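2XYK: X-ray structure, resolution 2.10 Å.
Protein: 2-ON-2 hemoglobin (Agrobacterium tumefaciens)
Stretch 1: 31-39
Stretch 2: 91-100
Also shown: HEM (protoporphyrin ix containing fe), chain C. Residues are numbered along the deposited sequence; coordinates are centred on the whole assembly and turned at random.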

ATOM      1  N   THR A  31       2.278 -10.170  11.756  1.00 10.48           N
ATOM      2  CA  THR A  31       2.631 -11.560  12.078  1.00 10.84           C
ATOM      3  C   THR A  31       4.080 -11.930  11.795  1.00 10.47           C
ATOM      4  O   THR A  31       4.592 -12.850  12.426  1.00 10.21           O
ATOM      5  CB  THR A  31       1.692 -12.635  11.414  1.00 10.54           C
ATOM      6  OG1 THR A  31       1.846 -12.603  10.001  1.00 13.61           O
ATOM      7  CG2 THR A  31       0.222 -12.422  11.786  1.00 11.13           C
ATOM      8  N   LEU A  32       4.732 -11.215  10.869  1.00 10.10           N
ATOM      9  CA  LEU A  32       6.149 -11.456  10.583  1.00 11.20           C
ATOM     10  C   LEU A  32       7.037 -10.770  11.611  1.00 11.50           C
ATOM     11  O   LEU A  32       6.922  -9.550  11.814  1.00 10.10           O
ATOM     12  CB  LEU A  32       6.549 -10.960   9.188  1.00 11.02           C
ATOM     13  CG  LEU A  32       5.969 -11.581   7.910  1.00 12.04           C
ATOM     14  CD1 LEU A  32       6.593 -10.900   6.713  1.00 11.64           C
ATOM     15  CD2 LEU A  32       6.189 -13.109   7.826  1.00 14.18           C
ATOM     16  N   PRO A  33       7.920 -11.550  12.276  1.00 12.74           N
ATOM     17  CA  PRO A  33       8.905 -10.951  13.194  1.00 13.56           C
ATOM     18  C   PRO A  33       9.874  -9.965  12.495  1.00 13.67           C
ATOM     19  O   PRO A  33      10.331  -8.997  13.116  1.00 13.13           O
ATOM     20  CB  PRO A  33       9.671 -12.165  13.750  1.00 14.35           C
ATOM     21  CG  PRO A  33       8.794 -13.368  13.454  1.00 15.07           C
ATOM     22  CD  PRO A  33       8.007 -13.027  12.227  1.00 12.33           C
ATOM     23  N   GLU A  34      10.175 -10.203  11.222  1.00 13.21           N
ATOM     24  CA  GLU A  34      11.032  -9.303  10.463  1.00 14.12           C
ATOM     25  C   GLU A  34      10.398  -7.933  10.160  1.00 12.86           C
ATOM     26  O   GLU A  34      11.078  -7.052   9.687  1.00 12.78           O
ATOM     27  CB  GLU A  34      11.556  -9.957   9.158  1.00 14.68           C
ATOM     28  CG  GLU A  34      10.576 -10.850   8.386  1.00 19.84           C
ATOM     29  CD  GLU A  34      10.338 -12.211   9.061  1.00 23.99           C
ATOM     30  OE1 GLU A  34      11.226 -12.736   9.776  1.00 29.00           O
ATOM     31  OE2 GLU A  34       9.248 -12.751   8.881  1.00 27.54           O
ATOM     32  N   ALA A  35       9.091  -7.780  10.406  1.00 11.51           N
ATOM     33  CA  ALA A  35       8.390  -6.534  10.128  1.00 10.34           C
ATOM     34  C   ALA A  35       8.060  -5.780  11.409  1.00  9.79           C
ATOM     35  O   ALA A  35       7.310  -4.797  11.388  1.00  9.69           O
ATOM     36  CB  ALA A  35       7.130  -6.793   9.283  1.00  9.68           C
ATOM     37  N   ALA A  36       8.685  -6.204  12.508  1.00  9.40           N
ATOM     38  CA  ALA A  36       8.431  -5.649  13.848  1.00  9.82           C
ATOM     39  C   ALA A  36       8.652  -4.124  13.992  1.00 10.19           C
ATOM     40  O   ALA A  36       7.859  -3.412  14.663  1.00  8.87           O
ATOM     41  CB  ALA A  36       9.243  -6.424  14.903  1.00  8.70           C
ATOM     42  N   ARG A  37       9.718  -3.610  13.375  1.00 10.06           N
ATOM     43  CA  ARG A  37       9.930  -2.146  13.366  1.00 10.19           C
ATOM     44  C   ARG A  37       8.795  -1.389  12.691  1.00  9.49           C
ATOM     45  O   ARG A  37       8.297  -0.409  13.257  1.00 10.54           O
ATOM     46  CB  ARG A  37      11.289  -1.763  12.740  1.00  9.69           C
ATOM     47  CG  ARG A  37      12.454  -1.750  13.747  1.00 13.12           C
ATOM     48  CD  ARG A  37      12.652  -3.107  14.367  1.00 14.85           C
ATOM     49  NE  ARG A  37      12.624  -4.179  13.356  1.00 17.32           N
ATOM     50  CZ  ARG A  37      12.852  -5.464  13.612  1.00 18.96           C
ATOM     51  NH1 ARG A  37      13.101  -5.863  14.853  1.00 22.75           N
ATOM     52  NH2 ARG A  37      12.821  -6.361  12.634  1.00 17.45           N
ATOM     53  N   CYS A  38       8.400  -1.824  11.488  1.00  8.43           N
ATOM     54  CA  CYS A  38       7.290  -1.186  10.763  1.00  7.56           C
ATOM     55  C   CYS A  38       5.988  -1.344  11.570  1.00  8.13           C
ATOM     56  O   CYS A  38       5.188  -0.413  11.669  1.00  5.95           O
ATOM     57  CB  CYS A  38       7.127  -1.779   9.356  1.00  7.97           C
ATOM     58  SG  CYS A  38       5.755  -1.105   8.396  1.00  8.40           S
ATOM     59  N   ARG A  39       5.803  -2.517  12.173  1.00  7.80           N
ATOM     60  CA  ARG A  39       4.627  -2.745  13.015  1.00  8.49           C
ATOM     61  C   ARG A  39       4.588  -1.804  14.251  1.00  8.01           C
ATOM     62  O   ARG A  39       3.530  -1.320  14.635  1.00  7.64           O
ATOM     63  CB  ARG A  39       4.572  -4.226  13.443  1.00  8.94           C
ATOM     64  CG  ARG A  39       3.326  -4.591  14.254  1.00  9.62           C
ATOM     65  CD  ARG A  39       2.051  -4.226  13.477  1.00  8.51           C
ATOM     66  NE  ARG A  39       0.815  -4.488  14.216  1.00  7.68           N
ATOM     67  CZ  ARG A  39       0.095  -3.575  14.861  1.00  9.65           C
ATOM     68  NH1 ARG A  39       0.470  -2.303  14.884  1.00 10.36           N
ATOM     69  NH2 ARG A  39      -1.032  -3.932  15.463  1.00  9.04           N
ATOM     70  N   ASP A  91      12.181  -0.524   4.819  1.00  7.51           N
ATOM     71  CA  ASP A  91      12.405  -1.800   4.118  1.00  7.34           C
ATOM     72  C   ASP A  91      11.429  -2.894   4.569  1.00  6.29           C
ATOM     73  O   ASP A  91      11.118  -3.815   3.802  1.00  5.50           O
ATOM     74  CB  ASP A  91      13.835  -2.300   4.315  1.00  8.51           C
ATOM     75  CG  ASP A  91      14.864  -1.387   3.683  1.00 11.87           C
ATOM     76  OD1 ASP A  91      14.515  -0.585   2.774  1.00 16.92           O
ATOM     77  OD2 ASP A  91      16.026  -1.466   4.114  1.00 13.66           O
ATOM     78  N   GLU A  92      10.968  -2.803   5.817  1.00  6.56           N
ATOM     79  CA  GLU A  92      10.000  -3.761   6.375  1.00  6.85           C
ATOM     80  C   GLU A  92       8.583  -3.549   5.851  1.00  6.88           C
ATOM     81  O   GLU A  92       7.829  -4.521   5.704  1.00  7.75           O
ATOM     82  CB  GLU A  92      10.025  -3.731   7.904  1.00  7.10           C
ATOM     83  CG  GLU A  92      11.328  -4.306   8.484  1.00  9.84           C
ATOM     84  CD  GLU A  92      11.389  -4.205  10.013  1.00  8.42           C
ATOM     85  OE1 GLU A  92      10.365  -3.898  10.648  1.00  8.85           O
ATOM     86  OE2 GLU A  92      12.461  -4.452  10.565  1.00 12.28           O
ATOM     87  N   TRP A  93       8.230  -2.291   5.563  1.00  5.83           N
ATOM     88  CA  TRP A  93       6.995  -1.937   4.844  1.00  5.85           C
ATOM     89  C   TRP A  93       7.076  -2.543   3.421  1.00  5.48           C
ATOM     90  O   TRP A  93       6.178  -3.223   2.939  1.00  6.43           O
ATOM     91  CB  TRP A  93       6.886  -0.377   4.780  1.00  4.88           C
ATOM     92  CG  TRP A  93       5.553   0.173   4.275  1.00  6.30           C
ATOM     93  CD1 TRP A  93       4.524   0.698   5.036  1.00  4.85           C
ATOM     94  CD2 TRP A  93       5.101   0.225   2.904  1.00  4.77           C
ATOM     95  NE1 TRP A  93       3.475   1.090   4.209  1.00  5.20           N
ATOM     96  CE2 TRP A  93       3.815   0.821   2.905  1.00  2.71           C
ATOM     97  CE3 TRP A  93       5.669  -0.162   1.674  1.00  7.44           C
ATOM     98  CZ2 TRP A  93       3.088   1.026   1.728  1.00  3.27           C
ATOM     99  CZ3 TRP A  93       4.937   0.031   0.499  1.00  5.06           C
ATOM    100  CH2 TRP A  93       3.673   0.633   0.534  1.00  5.67           C
ATOM    101  N   LEU A  94       8.193  -2.315   2.756  1.00  6.30           N
ATOM    102  CA  LEU A  94       8.416  -2.839   1.400  1.00  5.91           C
ATOM    103  C   LEU A  94       8.436  -4.370   1.373  1.00  6.82           C
ATOM    104  O   LEU A  94       7.934  -4.990   0.433  1.00  6.25           O
ATOM    105  CB  LEU A  94       9.715  -2.260   0.820  1.00  5.42           C
ATOM    106  CG  LEU A  94       9.649  -0.774   0.429  1.00  5.67           C
ATOM    107  CD1 LEU A  94      11.076  -0.233   0.246  1.00  5.72           C
ATOM    108  CD2 LEU A  94       8.777  -0.601  -0.884  1.00  3.56           C
ATOM    109  N   LEU A  95       9.010  -4.979   2.410  1.00  8.08           N
ATOM    110  CA  LEU A  95       8.953  -6.437   2.546  1.00  8.32           C
ATOM    111  C   LEU A  95       7.519  -6.953   2.489  1.00  7.28           C
ATOM    112  O   LEU A  95       7.220  -7.880   1.716  1.00  8.61           O
ATOM    113  CB  LEU A  95       9.628  -6.893   3.847  1.00  9.23           C
ATOM    114  CG  LEU A  95       9.445  -8.357   4.261  1.00  9.84           C
ATOM    115  CD1 LEU A  95      10.317  -9.271   3.372  1.00 14.91           C
ATOM    116  CD2 LEU A  95       9.794  -8.527   5.698  1.00  9.45           C
ATOM    117  N   CYS A  96       6.644  -6.376   3.310  1.00  7.35           N
ATOM    118  CA  CYS A  96       5.248  -6.837   3.437  1.00  7.27           C
ATOM    119  C   CYS A  96       4.433  -6.505   2.184  1.00  7.26           C
ATOM    120  O   CYS A  96       3.634  -7.320   1.719  1.00  8.08           O
ATOM    121  CB  CYS A  96       4.578  -6.272   4.715  1.00  7.89           C
ATOM    122  SG  CYS A  96       5.468  -6.647   6.300  1.00  7.85           S
ATOM    123  N   PHE A  97       4.636  -5.318   1.623  1.00  7.00           N
ATOM    124  CA  PHE A  97       3.902  -4.937   0.401  1.00  8.19           C
ATOM    125  C   PHE A  97       4.284  -5.834  -0.780  1.00  7.69           C
ATOM    126  O   PHE A  97       3.416  -6.211  -1.545  1.00  7.09           O
ATOM    127  CB  PHE A  97       4.083  -3.457   0.026  1.00  6.84           C
ATOM    128  CG  PHE A  97       3.100  -2.981  -1.025  1.00 11.39           C
ATOM    129  CD1 PHE A  97       1.800  -2.602  -0.662  1.00 13.04           C
ATOM    130  CD2 PHE A  97       3.455  -2.952  -2.379  1.00 10.00           C
ATOM    131  CE1 PHE A  97       0.875  -2.188  -1.642  1.00 14.90           C
ATOM    132  CE2 PHE A  97       2.543  -2.529  -3.355  1.00 10.44           C
ATOM    133  CZ  PHE A  97       1.257  -2.153  -2.991  1.00 10.97           C
ATOM    134  N   ARG A  98       5.574  -6.152  -0.923  1.00  8.49           N
ATOM    135  CA  ARG A  98       6.031  -7.049  -1.993  1.00 10.22           C
ATOM    136  C   ARG A  98       5.387  -8.416  -1.882  1.00  9.94           C
ATOM    137  O   ARG A  98       4.841  -8.916  -2.859  1.00 10.30           O
ATOM    138  CB  ARG A  98       7.555  -7.200  -1.977  1.00 10.63           C
ATOM    139  CG  ARG A  98       8.151  -7.769  -3.292  1.00 12.92           C
ATOM    140  CD  ARG A  98       9.665  -7.517  -3.313  1.00 17.77           C
ATOM    141  NE  ARG A  98      10.410  -8.522  -4.074  1.00 23.99           N
ATOM    142  N   ARG A  99       5.461  -9.017  -0.691  1.00  9.75           N
ATOM    143  CA  ARG A  99       4.888 -10.338  -0.454  1.00 10.73           C
ATOM    144  C   ARG A  99       3.371 -10.358  -0.580  1.00 10.44           C
ATOM    145  O   ARG A  99       2.812 -11.342  -1.074  1.00  9.91           O
ATOM    146  CB  ARG A  99       5.283 -10.883   0.931  1.00 10.86           C
ATOM    147  CG  ARG A  99       4.932 -12.345   1.105  1.00 14.48           C
ATOM    148  CD  ARG A  99       5.764 -13.061   2.165  1.00 17.89           C
ATOM    149  NE  ARG A  99       5.023 -14.237   2.627  1.00 21.28           N
ATOM    150  CZ  ARG A  99       5.336 -14.980   3.693  1.00 24.12           C
ATOM    151  NH1 ARG A  99       6.396 -14.692   4.454  1.00 22.23           N
ATOM    152  NH2 ARG A  99       4.568 -16.021   4.012  1.00 26.45           N
ATOM    153  N   ALA A 100       2.714  -9.301  -0.099  1.00  9.70           N
ATOM    154  CA  ALA A 100       1.271  -9.193  -0.242  1.00 10.03           C
ATOM    155  C   ALA A 100       0.861  -9.140  -1.712  1.00  9.01           C
ATOM    156  O   ALA A 100      -0.116  -9.794  -2.094  1.00  8.78           O
ATOM    157  CB  ALA A 100       0.708  -7.996   0.556  1.00  8.28           C
TER
HETATM  158  CHA HEM C 700      -0.449   5.872   6.777  1.00  7.93           C
HETATM  159  CHB HEM C 700       3.955   3.842   7.628  1.00  7.46           C
HETATM  160  CHC HEM C 700       4.853   4.109   2.833  1.00  7.57           C
HETATM  161  CHD HEM C 700       0.167   4.977   2.012  1.00  9.33           C
HETATM  162  C1A HEM C 700       0.680   5.373   7.417  1.00  7.85           C
HETATM  163  C2A HEM C 700       0.911   5.348   8.851  1.00  7.38           C
HETATM  164  C3A HEM C 700       2.111   4.805   9.089  1.00  8.30           C
HETATM  165  C4A HEM C 700       2.701   4.439   7.812  1.00  8.68           C
HETATM  166  CMA HEM C 700       2.823   4.563  10.460  1.00  7.20           C
HETATM  167  CAA HEM C 700      -0.114   5.888   9.880  1.00 10.55           C
HETATM  168  CBA HEM C 700      -1.220   4.814  10.035  1.00 18.79           C
HETATM  169  CGA HEM C 700      -2.588   5.348  10.459  1.00 24.03           C
HETATM  170  O1A HEM C 700      -2.868   6.583  10.462  1.00 27.20           O
HETATM  171  O2A HEM C 700      -3.453   4.506  10.799  1.00 25.49           O
HETATM  172  C1B HEM C 700       4.620   3.760   6.412  1.00  7.48           C
HETATM  173  C2B HEM C 700       5.989   3.325   6.156  1.00  6.91           C
HETATM  174  C3B HEM C 700       6.209   3.409   4.823  1.00  8.46           C
HETATM  175  C4B HEM C 700       4.995   3.893   4.197  1.00  9.28           C
HETATM  176  CMB HEM C 700       7.010   2.839   7.198  1.00  4.60           C
HETATM  177  CAB HEM C 700       7.495   3.076   4.020  1.00  6.61           C
HETATM  178  CBB HEM C 700       8.549   3.895   4.058  1.00  8.47           C
HETATM  179  C1C HEM C 700       3.670   4.322   2.182  1.00  7.39           C
HETATM  180  C2C HEM C 700       3.481   4.310   0.756  1.00  7.54           C
HETATM  181  C3C HEM C 700       2.182   4.536   0.507  1.00  6.45           C
HETATM  182  C4C HEM C 700       1.515   4.710   1.790  1.00  8.91           C
HETATM  183  CMC HEM C 700       4.648   4.064  -0.230  1.00  8.25           C
HETATM  184  CAC HEM C 700       1.506   4.622  -0.892  1.00  8.65           C
HETATM  185  CBC HEM C 700       1.633   3.607  -1.777  1.00  6.69           C
HETATM  186  C1D HEM C 700      -0.441   5.392   3.183  1.00 10.83           C
HETATM  187  C2D HEM C 700      -1.774   5.964   3.312  1.00  7.19           C
HETATM  188  C3D HEM C 700      -1.958   6.243   4.793  1.00  9.78           C
HETATM  189  C4D HEM C 700      -0.732   5.821   5.424  1.00 10.62           C
HETATM  190  CMD HEM C 700      -2.791   6.220   2.173  1.00  9.87           C
HETATM  191  CAD HEM C 700      -3.199   6.861   5.487  1.00  9.59           C
HETATM  192  CBD HEM C 700      -2.915   8.367   5.463  1.00 13.31           C
HETATM  193  CGD HEM C 700      -3.933   9.139   6.272  1.00 12.77           C
HETATM  194  O1D HEM C 700      -3.811   9.212   7.525  1.00 11.84           O
HETATM  195  O2D HEM C 700      -4.869   9.667   5.640  1.00 13.39           O
HETATM  196  NA  HEM C 700       1.788   4.810   6.813  1.00  9.79           N
HETATM  197  NB  HEM C 700       4.048   4.078   5.189  1.00  6.66           N
HETATM  198  NC  HEM C 700       2.464   4.576   2.787  1.00  6.69           N
HETATM  199  ND  HEM C 700       0.122   5.321   4.444  1.00  9.32           N
HETATM  200 FE   HEM C 700       2.096   4.728   4.788  1.00  8.01          FE
HETATM  201  O   HOH W   1       1.422   2.916   4.734  1.00  4.23           O

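A single carboxylate, that of Glu92, reaches from one helix to the start of another and binds both its backbone and a side chain. Glu92 has the largest area covered by the other stretch. Its CA-to-CB bond points toward stretch 1, and chi1 m with chi2 t extends the side chain to the first turn of the helix that follows Ala35, the N-cap residue. There Cys38 N donates a hydrogen bond to Glu92 OE1 at 3.0 Å. Arg37 N also lies 2.8 Å from Glu92 OE1. The other oxygen, OE2, meets the Arg37 guanidinium. Arg37 NE and Arg37 NH2 each donate to Glu92 OE2 at 2.8 Å, forming a salt bridge. The Arg37 side chain folds back to do this, with chi2 and chi3 both p, and presents the edge of its guanidinium.

The backbones come nearest at Ala35 and Glu92, whose CA atoms are 4.9 Å apart; the Ala35 side chain is a single methyl. Ala35 CB packs against Cys96 SG at 3.4 Å. Cys38 is buried, and its SG lies 3.9 Å from Trp93 CB. Leu32 extends the apolar contact, with its CD1 4.1 Å from Leu95 CD2. Leu32 CD2 lies 3.7 Å from Arg99 NH1.

Trp93 also faces the heme. Its NE1 donates a 2.8 Å hydrogen bond to O of water 1, which binds the iron.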